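Local coordinates for EscD/YscD/HrpQ family type III secretion system inner membrane ring protein (Pseudomonas aeruginosa, PDB 6UID) that probably forms part of the inner-membrane ring of the type III secretion system, its FHA-like cytoplasmic domain lying at the interface between basal body and sorting platform, at residues A[29-34]-A[44-49]; A[9-14]-A[91-96]. All blocks are in the same frame, centred on the assembly; numbering follows the deposited sequence. Where two conformers were deposited one is given.

Interaction 1. Residues A[29-34]-A[44-49]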
ATOM      1  N   GLY A  29      -3.465   7.175  -6.305  1.00 12.60           N
ATOM      2  CA  GLY A  29      -4.878   7.222  -6.642  1.00 12.85           C
ATOM      3  C   GLY A  29      -5.102   7.206  -8.135  1.00 13.88           C
ATOM      4  O   GLY A  29      -4.160   7.173  -8.931  1.00 14.50           O
ATOM      5  N   SER A  30      -6.373   7.304  -8.516  1.00 14.79           N
ATOM      6  CA  SER A  30      -6.742   7.212  -9.921  1.00 15.03           C
ATOM      7  C   SER A  30      -6.841   8.551 -10.632  1.00 16.31           C
ATOM      8  O   SER A  30      -6.997   8.554 -11.856  1.00 18.37           O
ATOM      9  CB  SER A  30      -8.087   6.493 -10.054  1.00 18.62           C
ATOM     10  OG  SER A  30      -9.079   7.191  -9.337  1.00 21.91           O
ATOM     11  N   ASP A  31      -6.777   9.672  -9.909  1.00 14.81           N
ATOM     12  CA  ASP A  31      -6.905  10.997 -10.513  1.00 16.48           C
ATOM     13  C   ASP A  31      -5.521  11.588 -10.737  1.00 16.50           C
ATOM     14  O   ASP A  31      -4.843  11.950  -9.755  1.00 15.77           O
ATOM     15  CB  ASP A  31      -7.715  11.899  -9.583  1.00 17.62           C
ATOM     16  CG  ASP A  31      -7.923  13.298 -10.149  1.00 21.47           C
ATOM     17  OD1 ASP A  31      -7.383  13.606 -11.239  1.00 21.66           O
ATOM     18  OD2 ASP A  31      -8.641  14.089  -9.487  1.00 25.44           O
ATOM     19  N   PRO A  32      -5.079  11.757 -11.991  1.00 17.03           N
ATOM     20  CA  PRO A  32      -3.731  12.289 -12.226  1.00 16.86           C
ATOM     21  C   PRO A  32      -3.532  13.732 -11.773  1.00 20.28           C
ATOM     22  O   PRO A  32      -2.376  14.135 -11.598  1.00 25.57           O
ATOM     23  CB  PRO A  32      -3.538  12.124 -13.741  1.00 19.14           C
ATOM     24  CG  PRO A  32      -4.893  12.011 -14.298  1.00 25.74           C
ATOM     25  CD  PRO A  32      -5.782  11.428 -13.244  1.00 21.95           C
ATOM     26  N   LEU A  33      -4.597  14.510 -11.542  1.00 17.47           N
ATOM     27  CA  LEU A  33      -4.405  15.850 -10.986  1.00 21.71           C
ATOM     28  C   LEU A  33      -3.980  15.803  -9.522  1.00 22.16           C
ATOM     29  O   LEU A  33      -3.302  16.726  -9.050  1.00 27.06           O
ATOM     30  CB  LEU A  33      -5.683  16.675 -11.110  1.00 20.60           C
ATOM     31  CG  LEU A  33      -5.875  17.425 -12.433  1.00 38.93           C
ATOM     32  CD1 LEU A  33      -5.708  16.510 -13.608  1.00 30.16           C
ATOM     33  CD2 LEU A  33      -7.258  18.047 -12.462  1.00 45.05           C
ATOM     34  N   GLN A  34      -4.349  14.737  -8.795  1.00 16.53           N
ATOM     35  CA  GLN A  34      -4.163  14.660  -7.354  1.00 18.92           C
ATOM     36  C   GLN A  34      -3.172  13.598  -6.925  1.00 17.87           C
ATOM     37  O   GLN A  34      -2.784  13.582  -5.745  1.00 23.12           O
ATOM     38  CB  GLN A  34      -5.504  14.357  -6.678  1.00 16.84           C
ATOM     39  CG  GLN A  34      -6.585  15.382  -6.961  1.00 19.49           C
ATOM     40  CD  GLN A  34      -7.801  15.153  -6.099  1.00 22.52           C
ATOM     41  OE1 GLN A  34      -7.798  15.472  -4.904  1.00 25.39           O
ATOM     42  NE2 GLN A  34      -8.824  14.549  -6.677  1.00 22.79           N
ATOM     43  N   ILE A  44     -10.319   1.964  -7.126  1.00 17.31           N
ATOM     44  CA  ILE A  44      -9.308   2.912  -6.656  1.00 18.29           C
ATOM     45  C   ILE A  44      -9.889   4.323  -6.654  1.00 17.52           C
ATOM     46  O   ILE A  44     -10.285   4.849  -7.706  1.00 18.04           O
ATOM     47  CB  ILE A  44      -8.060   2.859  -7.543  1.00 16.59           C
ATOM     48  CG1 ILE A  44      -7.380   1.491  -7.485  1.00 18.98           C
ATOM     49  CG2 ILE A  44      -7.096   3.984  -7.157  1.00 17.13           C
ATOM     50  CD1 ILE A  44      -6.741   1.156  -6.120  1.00 20.61           C
ATOM     51  N   ALA A  45      -9.849   4.980  -5.500  1.00 14.63           N
ATOM     52  CA  ALA A  45     -10.364   6.328  -5.360  1.00 15.30           C
ATOM     53  C   ALA A  45      -9.434   7.351  -6.013  1.00 14.96           C
ATOM     54  O   ALA A  45      -8.251   7.090  -6.251  1.00 14.81           O
ATOM     55  CB  ALA A  45     -10.556   6.666  -3.884  1.00 15.96           C
ATOM     56  N   ALA A  46      -9.984   8.543  -6.264  1.00 16.23           N
ATOM     57  CA  ALA A  46      -9.201   9.636  -6.845  1.00 15.65           C
ATOM     58  C   ALA A  46      -7.904   9.862  -6.071  1.00 17.40           C
ATOM     59  O   ALA A  46      -6.810   9.943  -6.662  1.00 15.22           O
ATOM     60  CB  ALA A  46     -10.033  10.912  -6.873  1.00 17.47           C
ATOM     61  N   VAL A  47      -8.012   9.937  -4.740  1.00 15.56           N
ATOM     62  CA  VAL A  47      -6.877   9.808  -3.825  1.00 13.83           C
ATOM     63  C   VAL A  47      -7.188   8.625  -2.924  1.00 14.39           C
ATOM     64  O   VAL A  47      -8.090   8.687  -2.071  1.00 17.69           O
ATOM     65  CB  VAL A  47      -6.603  11.082  -3.016  1.00 16.67           C
ATOM     66  CG1 VAL A  47      -5.419  10.878  -2.082  1.00 17.50           C
ATOM     67  CG2 VAL A  47      -6.324  12.249  -3.957  1.00 17.03           C
ATOM     68  N   HIS A  48      -6.461   7.540  -3.132  1.00 12.20           N
ATOM     69  CA  HIS A  48      -6.729   6.279  -2.464  1.00 12.39           C
ATOM     70  C   HIS A  48      -5.922   6.101  -1.187  1.00 13.03           C
ATOM     71  O   HIS A  48      -6.420   5.513  -0.216  1.00 14.48           O
ATOM     72  CB  HIS A  48      -6.393   5.145  -3.443  1.00 14.42           C
ATOM     73  CG  HIS A  48      -6.971   3.828  -3.048  1.00 14.32           C
ATOM     74  ND1 HIS A  48      -8.294   3.505  -3.269  1.00 16.84           N
ATOM     75  CD2 HIS A  48      -6.410   2.760  -2.447  1.00 18.34           C
ATOM     76  CE1 HIS A  48      -8.523   2.295  -2.787  1.00 17.27           C
ATOM     77  NE2 HIS A  48      -7.399   1.816  -2.296  1.00 16.69           N
ATOM     78  N   LEU A  49      -4.674   6.559  -1.184  1.00 12.89           N
ATOM     79  CA  LEU A  49      -3.744   6.361  -0.086  1.00 13.75           C
ATOM     80  C   LEU A  49      -2.745   7.507  -0.108  1.00 12.73           C
ATOM     81  O   LEU A  49      -2.317   7.937  -1.180  1.00 13.80           O
ATOM     82  CB  LEU A  49      -3.027   5.024  -0.281  1.00 14.75           C
ATOM     83  CG  LEU A  49      -2.015   4.590   0.778  1.00 14.87           C
ATOM     84  CD1 LEU A  49      -2.707   4.409   2.104  1.00 16.74           C
ATOM     85  CD2 LEU A  49      -1.335   3.291   0.342  1.00 18.22           C
TER
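The Q34 carboxamide packs against A46 and V47. Its NE2 lies 3.8 Å from A46 CB, and its OE1 lies near V47 CG2. The Q34 and V47 side chains cross at about a right angle, with Q34 CB 3.5 Å from V47 CG2. The D31 carboxylate is held by its own segment. Q34 NE2 donates to the anti side of D31 OD2, with the oxygen in the amide plane. L33 N reaches D31 OD1 from above the carboxylate plane, which makes an Asx turn. On one face of the H48 ring, I44 CD1 sits over the centre, 3.8 Å above the plane. At the ring's nitrogens, ND1 accepts from A45 N and NE2 bonds to C90 O.

Backbone bonds join the two loops. S30 N donates to A45 O at 3.0 Å, and D31 N to A46 O at 3.3 Å. G29 brings its bare CA to 3.3 Å from A46 O, a CA-H...O contact. S30 OG sits between its backbone N and carbonyl carbon (chi1 59°). It lies 3.1 Å from I44 O, with A45 O also in reach of its one proton.

The loops probably correspond to those that bind phosphopeptides in classical FHA domains; whether this domain does so is not established. The H48 bonds are consistent with a neutral ring protonated at NE2, held against rotation by bonds at both nitrogens.

Interaction 2. Residues A[9-14]-A[91-96]. Unlike the reference sequence in segment 91-96: T96 (reference Ala).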
ATOM      1  N   PHE A   9       4.207  -2.530  -6.824  1.00 12.17           N
ATOM      2  CA  PHE A   9       2.782  -2.820  -6.849  1.00 12.41           C
ATOM      3  C   PHE A   9       2.508  -4.251  -7.277  1.00 14.74           C
ATOM      4  O   PHE A   9       3.183  -4.792  -8.156  1.00 15.10           O
ATOM      5  CB  PHE A   9       2.060  -1.830  -7.764  1.00 13.77           C
ATOM      6  CG  PHE A   9       2.161  -0.431  -7.281  1.00 13.57           C
ATOM      7  CD1 PHE A   9       1.550  -0.048  -6.109  1.00 15.52           C
ATOM      8  CD2 PHE A   9       2.904   0.499  -7.962  1.00 17.86           C
ATOM      9  CE1 PHE A   9       1.665   1.246  -5.632  1.00 16.77           C
ATOM     10  CE2 PHE A   9       3.021   1.799  -7.499  1.00 18.76           C
ATOM     11  CZ  PHE A   9       2.385   2.168  -6.333  1.00 17.38           C
ATOM     12  N   TYR A  10       1.521  -4.870  -6.622  1.00 13.56           N
ATOM     13  CA  TYR A  10       1.137  -6.263  -6.833  1.00 14.93           C
ATOM     14  C   TYR A  10      -0.363  -6.375  -7.108  1.00 21.83           C
ATOM     15  O   TYR A  10      -1.030  -7.324  -6.641  1.00 20.42           O
ATOM     16  CB  TYR A  10       1.474  -7.111  -5.612  1.00 15.51           C
ATOM     17  CG  TYR A  10       2.925  -7.211  -5.253  1.00 13.76           C
ATOM     18  CD1 TYR A  10       3.538  -6.244  -4.491  1.00 16.07           C
ATOM     19  CD2 TYR A  10       3.677  -8.307  -5.622  1.00 15.50           C
ATOM     20  CE1 TYR A  10       4.867  -6.366  -4.131  1.00 16.15           C
ATOM     21  CE2 TYR A  10       5.003  -8.436  -5.273  1.00 15.34           C
ATOM     22  CZ  TYR A  10       5.589  -7.478  -4.516  1.00 15.52           C
ATOM     23  OH  TYR A  10       6.924  -7.599  -4.164  1.00 19.73           O
ATOM     24  N   SER A  11      -0.928  -5.390  -7.786  1.00 15.33           N
ATOM     25  CA  SER A  11      -2.349  -5.402  -8.068  1.00 14.35           C
ATOM     26  C   SER A  11      -2.674  -4.536  -9.272  1.00 15.39           C
ATOM     27  O   SER A  11      -1.964  -3.581  -9.607  1.00 16.22           O
ATOM     28  CB  SER A  11      -3.139  -4.895  -6.856  1.00 14.96           C
ATOM     29  OG  SER A  11      -2.715  -3.620  -6.461  1.00 15.71           O
ATOM     30  N   GLY A  12      -3.800  -4.872  -9.906  1.00 16.09           N
ATOM     31  CA  GLY A  12      -4.376  -4.035 -10.935  1.00 17.75           C
ATOM     32  C   GLY A  12      -3.500  -3.950 -12.173  1.00 17.74           C
ATOM     33  O   GLY A  12      -2.668  -4.820 -12.447  1.00 17.22           O
ATOM     34  N   LEU A  13      -3.660  -2.856 -12.905  1.00 15.89           N
ATOM     35  CA  LEU A  13      -2.842  -2.596 -14.087  1.00 15.02           C
ATOM     36  C   LEU A  13      -1.450  -2.099 -13.736  1.00 17.37           C
ATOM     37  O   LEU A  13      -0.609  -1.933 -14.631  1.00 20.38           O
ATOM     38  CB  LEU A  13      -3.549  -1.627 -15.045  1.00 18.89           C
ATOM     39  CG  LEU A  13      -4.862  -2.169 -15.608  1.00 21.03           C
ATOM     40  CD1 LEU A  13      -5.537  -1.104 -16.442  1.00 26.21           C
ATOM     41  CD2 LEU A  13      -4.630  -3.412 -16.441  1.00 27.68           C
ATOM     42  N   ASN A  14      -1.174  -1.893 -12.460  1.00 14.65           N
ATOM     43  CA  ASN A  14       0.151  -1.548 -11.983  1.00 15.11           C
ATOM     44  C   ASN A  14       0.964  -2.762 -11.550  1.00 14.17           C
ATOM     45  O   ASN A  14       2.076  -2.594 -11.059  1.00 15.78           O
ATOM     46  CB  ASN A  14       0.062  -0.566 -10.805  1.00 15.62           C
ATOM     47  CG  ASN A  14      -0.677   0.720 -11.165  1.00 16.04           C
ATOM     48  OD1 ASN A  14      -1.909   0.735 -11.226  1.00 17.07           O
ATOM     49  ND2 ASN A  14       0.064   1.794 -11.388  1.00 16.80           N
ATOM     50  N   GLY A  91      -7.818  -1.951   0.348  1.00 15.10           N
ATOM     51  CA  GLY A  91      -8.799  -2.417  -0.611  1.00 17.63           C
ATOM     52  C   GLY A  91      -8.130  -3.141  -1.768  1.00 12.80           C
ATOM     53  O   GLY A  91      -7.318  -4.050  -1.562  1.00 14.84           O
ATOM     54  N   PRO A  92      -8.425  -2.733  -3.005  1.00 13.33           N
ATOM     55  CA  PRO A  92      -7.823  -3.425  -4.150  1.00 13.05           C
ATOM     56  C   PRO A  92      -6.316  -3.290  -4.228  1.00 13.47           C
ATOM     57  O   PRO A  92      -5.667  -4.119  -4.873  1.00 15.42           O
ATOM     58  CB  PRO A  92      -8.496  -2.777  -5.369  1.00 15.36           C
ATOM     59  CG  PRO A  92      -9.073  -1.515  -4.874  1.00 25.31           C
ATOM     60  CD  PRO A  92      -9.337  -1.652  -3.412  1.00 16.69           C
ATOM     61  N   LEU A  93      -5.731  -2.273  -3.610  1.00 13.63           N
ATOM     62  CA  LEU A  93      -4.311  -2.018  -3.781  1.00 13.52           C
ATOM     63  C   LEU A  93      -3.480  -2.947  -2.901  1.00 13.41           C
ATOM     64  O   LEU A  93      -3.740  -3.079  -1.692  1.00 14.11           O
ATOM     65  CB  LEU A  93      -4.001  -0.581  -3.395  1.00 13.63           C
ATOM     66  CG  LEU A  93      -2.533  -0.169  -3.413  1.00 14.76           C
ATOM     67  CD1 LEU A  93      -1.999  -0.200  -4.816  1.00 19.25           C
ATOM     68  CD2 LEU A  93      -2.399   1.201  -2.797  1.00 16.11           C
ATOM     69  N   ARG A  94      -2.494  -3.608  -3.509  1.00 13.70           N
ATOM     70  CA  ARG A  94      -1.507  -4.404  -2.789  0.50 13.03           C
ATOM     71  C   ARG A  94      -0.118  -3.888  -3.157  1.00 14.17           C
ATOM     72  O   ARG A  94       0.188  -3.716  -4.346  1.00 14.16           O
ATOM     73  CB  ARG A  94      -1.625  -5.891  -3.117  0.50 14.22           C
ATOM     74  CG  ARG A  94      -3.016  -6.463  -2.883  0.50 15.50           C
ATOM     75  CD  ARG A  94      -3.007  -7.817  -2.148  0.50 20.26           C
ATOM     76  NE  ARG A  94      -2.534  -8.933  -2.964  0.50 19.95           N
ATOM     77  CZ  ARG A  94      -2.561 -10.212  -2.576  0.50 12.81           C
ATOM     78  NH1 ARG A  94      -2.108 -11.145  -3.403  0.50 20.30           N
ATOM     79  NH2 ARG A  94      -3.040 -10.567  -1.364  0.50 19.15           N
ATOM     80  N   TRP A  95       0.709  -3.636  -2.152  1.00 12.00           N
ATOM     81  CA  TRP A  95       2.008  -3.032  -2.407  1.00 13.67           C
ATOM     82  C   TRP A  95       2.976  -3.385  -1.295  1.00 12.91           C
ATOM     83  O   TRP A  95       2.583  -3.854  -0.221  1.00 12.79           O
ATOM     84  CB  TRP A  95       1.883  -1.504  -2.523  1.00 12.52           C
ATOM     85  CG  TRP A  95       1.406  -0.784  -1.281  1.00 11.50           C
ATOM     86  CD1 TRP A  95       0.122  -0.699  -0.824  1.00 12.35           C
ATOM     87  CD2 TRP A  95       2.200  -0.018  -0.381  1.00 10.86           C
ATOM     88  NE1 TRP A  95       0.078   0.071   0.305  1.00 12.84           N
ATOM     89  CE2 TRP A  95       1.339   0.510   0.597  1.00 12.39           C
ATOM     90  CE3 TRP A  95       3.563   0.281  -0.306  1.00 11.12           C
ATOM     91  CZ2 TRP A  95       1.800   1.315   1.640  1.00 12.69           C
ATOM     92  CZ3 TRP A  95       4.022   1.091   0.716  1.00 11.96           C
ATOM     93  CH2 TRP A  95       3.148   1.580   1.703  1.00 13.38           C
ATOM     94  N   THR A  96       4.260  -3.158  -1.551  1.00 12.38           N
ATOM     95  CA  THR A  96       5.262  -3.198  -0.507  1.00 11.88           C
ATOM     96  C   THR A  96       6.339  -2.179  -0.835  1.00 12.96           C
ATOM     97  O   THR A  96       6.385  -1.627  -1.942  1.00 12.77           O
ATOM     98  CB  THR A  96       5.869  -4.587  -0.354  1.00 16.80           C
ATOM     99  OG1 THR A  96       6.528  -4.647   0.923  1.00 25.28           O
ATOM    100  CG2 THR A  96       6.830  -4.861  -1.486  1.00 14.82           C
TER
HETATM  101  O   HOH W   1      -4.604  -1.896  -7.320  1.00 18.53           O
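F9 and W95 form an antiparallel, non-hydrogen-bonded pair in the six-stranded sheet of this FHA-like domain. The pair lies where strand 5-9 ends beside strand 93-98 and the chain turns into a loop. Both side chains point to the same face of the sheet. F9 CD1 meets L93 CD1 at 3.8 Å and W95 CB at 3.9 Å, and the F9 side chain crosses both partners obliquely. R94 O lies at the edge of the F9 ring, near its plane. L49 of strand 49-54, in the second sheet, also packs on this face.

Past F9, where strand 5-9 has ended, a backbone bond still ties the chain to strand 93-98. Y10 N donates to R94 O at 2.9 Å. The Y10 ring then runs beside strand 93-98 and presents its edge to it. Y10 CE1 comes within 3.6 Å of T96 CG2, and W95 CA is also near the ring plane. T96 is alanine in the reference sequence. The far end of Y10 is held elsewhere: its OH bonds to P105 O, and its ring meets F108 edge-to-face.

The next link uses a side chain. S11 OG lies between its own backbone N and carbonyl carbon (chi1 56°), and accepts from R94 N at 3.0 Å. The bond is fairly straight, 167° at the hydrogen. S11 CB packs 3.3 Å from P92 O. A water 2.7 Å from S11 OG also makes a weak bond to P92 O.

R94 thus has both backbone polar atoms engaged by the segment 9-14: its O takes a main-chain N-H, and its N gives to a serine hydroxyl. The pairing therefore continues through a side chain as the backbone of the loop departs.

How the interactions relate
Interaction 1 is nested along the chain inside the long loop closed by interaction 2, and their centres are 13 Å apart. The two touch by packing. L49 CD2 lies 3.5 Å from W95 NE1 and 3.9 Å from L93 CD2, a contact that lies between the two sheets. Nearer the loops, I44 CD1 lies 3.8 Å from P92 CG. The H48 bond to C90 lands just ahead of segment 91-96. The N14 side chain bonds to V38 and L40, and the G29 backbone to L37 and L39, so both contacts hold the same stretch, strand 37-38 and the residues after it. Interaction 1 thus lies at the loop end, and interaction 2 nearer the core.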